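Local coordinates for protein ubiquitin-activating enzyme E1-like (Saccharomyces cerevisiae, PDB 3ONH) that forms the ubiquitin-fold domain of UBA2, the subunit that with AOS1 makes up the E1 ligase activating SMT3 (SUMO) in an ATP-dependent reaction, at residues I10-D15 with L91-D96. Sequence-based numbering, arbitrary orientation.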
loop_
_atom_site.group_PDB
_atom_site.type_symbol
_atom_site.label_atom_id
_atom_site.label_comp_id
_atom_site.label_asym_id
_atom_site.label_seq_id
_atom_site.Cartn_x
_atom_site.Cartn_y
_atom_site.Cartn_z
ATOM N N ILE A 10 -5.377 -1.748 7.041
ATOM C CA ILE A 10 -6.269 -2.004 5.919
ATOM C C ILE A 10 -7.124 -3.219 6.234
ATOM O O ILE A 10 -6.598 -4.289 6.532
ATOM C CB ILE A 10 -5.480 -2.263 4.623
ATOM C CG1 ILE A 10 -4.702 -1.016 4.214
ATOM C CG2 ILE A 10 -6.410 -2.672 3.510
ATOM C CD1 ILE A 10 -3.820 -1.216 2.996
ATOM N N LYS A 11 -8.443 -3.052 6.176
ATOM C CA LYS A 11 -9.371 -4.166 6.358
ATOM C C LYS A 11 -9.726 -4.796 5.013
ATOM O O LYS A 11 -10.429 -4.194 4.197
ATOM C CB LYS A 11 -10.643 -3.699 7.070
ATOM C CG LYS A 11 -10.407 -3.078 8.441
ATOM C CD LYS A 11 -11.663 -2.358 8.929
ATOM C CE LYS A 11 -11.437 -1.664 10.265
ATOM N NZ LYS A 11 -11.034 -2.634 11.320
ATOM N N LEU A 12 -9.234 -6.013 4.797
ATOM C CA LEU A 12 -9.407 -6.735 3.540
ATOM C C LEU A 12 -10.179 -8.016 3.763
ATOM O O LEU A 12 -9.930 -8.727 4.730
ATOM C CB LEU A 12 -8.042 -7.110 2.954
ATOM C CG LEU A 12 -7.374 -6.173 1.957
ATOM C CD1 LEU A 12 -5.888 -6.447 1.921
ATOM C CD2 LEU A 12 -7.983 -6.350 0.580
ATOM N N SER A 13 -11.108 -8.314 2.864
ATOM C CA SER A 13 -11.716 -9.631 2.826
ATOM C C SER A 13 -10.775 -10.574 2.078
ATOM O O SER A 13 -9.935 -10.137 1.294
ATOM C CB SER A 13 -13.095 -9.580 2.163
ATOM O OG SER A 13 -13.020 -9.112 0.828
ATOM N N SER A 14 -10.907 -11.868 2.332
ATOM C CA SER A 14 -10.030 -12.862 1.730
ATOM C C SER A 14 -10.091 -12.836 0.210
ATOM O O SER A 14 -9.070 -12.905 -0.464
ATOM C CB SER A 14 -10.402 -14.254 2.232
ATOM O OG SER A 14 -10.552 -14.252 3.641
ATOM N N ASP A 15 -11.302 -12.750 -0.326
ATOM C CA ASP A 15 -11.498 -12.748 -1.765
ATOM C C ASP A 15 -10.825 -11.543 -2.383
ATOM O O ASP A 15 -10.504 -11.543 -3.567
ATOM C CB ASP A 15 -12.986 -12.715 -2.101
ATOM C CG ASP A 15 -13.651 -11.420 -1.672
ATOM O OD1 ASP A 15 -13.361 -10.937 -0.561
ATOM O OD2 ASP A 15 -14.474 -10.889 -2.445
ATOM N N LEU A 91 1.151 0.379 6.332
ATOM C CA LEU A 91 -0.187 -0.188 6.374
ATOM C C LEU A 91 -0.167 -1.684 6.684
ATOM O O LEU A 91 0.444 -2.480 5.968
ATOM C CB LEU A 91 -0.926 0.080 5.059
ATOM C CG LEU A 91 -1.226 1.549 4.756
ATOM C CD1 LEU A 91 -1.574 1.740 3.310
ATOM C CD2 LEU A 91 -2.342 2.047 5.640
ATOM N N PHE A 92 -0.856 -2.045 7.761
ATOM C CA PHE A 92 -1.006 -3.424 8.185
ATOM C C PHE A 92 -2.183 -4.046 7.442
ATOM O O PHE A 92 -3.277 -3.496 7.457
ATOM C CB PHE A 92 -1.269 -3.456 9.695
ATOM C CG PHE A 92 -1.336 -4.841 10.278
ATOM C CD1 PHE A 92 -0.231 -5.392 10.907
ATOM C CD2 PHE A 92 -2.504 -5.586 10.218
ATOM C CE1 PHE A 92 -0.284 -6.663 11.449
ATOM C CE2 PHE A 92 -2.561 -6.864 10.756
ATOM C CZ PHE A 92 -1.447 -7.397 11.375
ATOM N N LEU A 93 -1.958 -5.184 6.794
ATOM C CA LEU A 93 -3.024 -5.886 6.090
ATOM C C LEU A 93 -3.775 -6.822 7.025
ATOM O O LEU A 93 -3.252 -7.857 7.450
ATOM C CB LEU A 93 -2.481 -6.687 4.899
ATOM C CG LEU A 93 -1.643 -5.940 3.866
ATOM C CD1 LEU A 93 -1.380 -6.822 2.652
ATOM C CD2 LEU A 93 -2.359 -4.670 3.447
ATOM N N ASP A 94 -5.009 -6.447 7.332
ATOM C CA ASP A 94 -5.890 -7.238 8.197
ATOM C C ASP A 94 -6.903 -8.028 7.369
ATOM O O ASP A 94 -7.997 -7.545 7.073
ATOM C CB ASP A 94 -6.602 -6.313 9.190
ATOM C CG ASP A 94 -7.655 -7.027 10.018
ATOM O OD1 ASP A 94 -7.699 -8.274 10.000
ATOM O OD2 ASP A 94 -8.440 -6.331 10.698
ATOM N N VAL A 95 -6.526 -9.245 6.991
ATOM C CA VAL A 95 -7.397 -10.110 6.213
ATOM C C VAL A 95 -8.317 -10.888 7.156
ATOM O O VAL A 95 -7.882 -11.791 7.870
ATOM C CB VAL A 95 -6.574 -11.045 5.324
ATOM C CG1 VAL A 95 -7.466 -12.074 4.652
ATOM C CG2 VAL A 95 -5.814 -10.228 4.293
ATOM N N ASP A 96 -9.591 -10.518 7.157
ATOM C CA ASP A 96 -10.518 -10.981 8.180
ATOM C C ASP A 96 -11.701 -11.775 7.628
ATOM O O ASP A 96 -12.309 -11.396 6.626
ATOM C CB ASP A 96 -11.020 -9.777 8.981
ATOM C CG ASP A 96 -12.025 -10.159 10.042
ATOM O OD1 ASP A 96 -12.032 -11.330 10.471
ATOM O OD2 ASP A 96 -12.805 -9.274 10.451
HETATM O O HOH W 1 -10.902 -5.515 12.221
#
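I10, K11 and L12 pair in parallel register with L93, D94 and V95, joining neighbouring strands 6-12 and 84-95 in the mixed sheet of this ubiquitin-like fold. Four backbone hydrogen bonds link them: I10 N to F92 O and D94 N to I10 O, both 2.8 Å, then L12 N to D94 O and D96 N to L12 O. In the third of these, L12 N sits above the carbonyl plane of D94, 42° out of it. L12 O also receives a CA-H...O contact from V95 CA at 3.2 Å.

On the face carrying I10, L12, L93 and V95, I10 lies against both L91 and L93. Chi1 of -64° sets its CG1 beside the backbone N, and an extended chi2 of 176° carries CD1 to L91 CD1, 3.7 Å away, and L93 CD2, 3.8 Å away. The I10 and L93 side chains lie alongside each other, pointing the same way. Farther on, L12 CB meets V95 CG2, while V95 CG1 packs against S14 OG and CA. Helix 22-33 backs this apolar layer, F25 touching I10 and I29 and Y33 touching L91.

Beyond the strand, S13 occupies the N-cap position of helix 14-19; its OG accepts from T103 N, and D15 OD2 takes N102 N. The other face is polar. K11 NZ and D94 OD2 stand 4.6 Å apart, too far for a salt bridge, and a water bridges them: it donates to D94 OD2 at 3.0 Å and accepts a weak bond from K11 NZ.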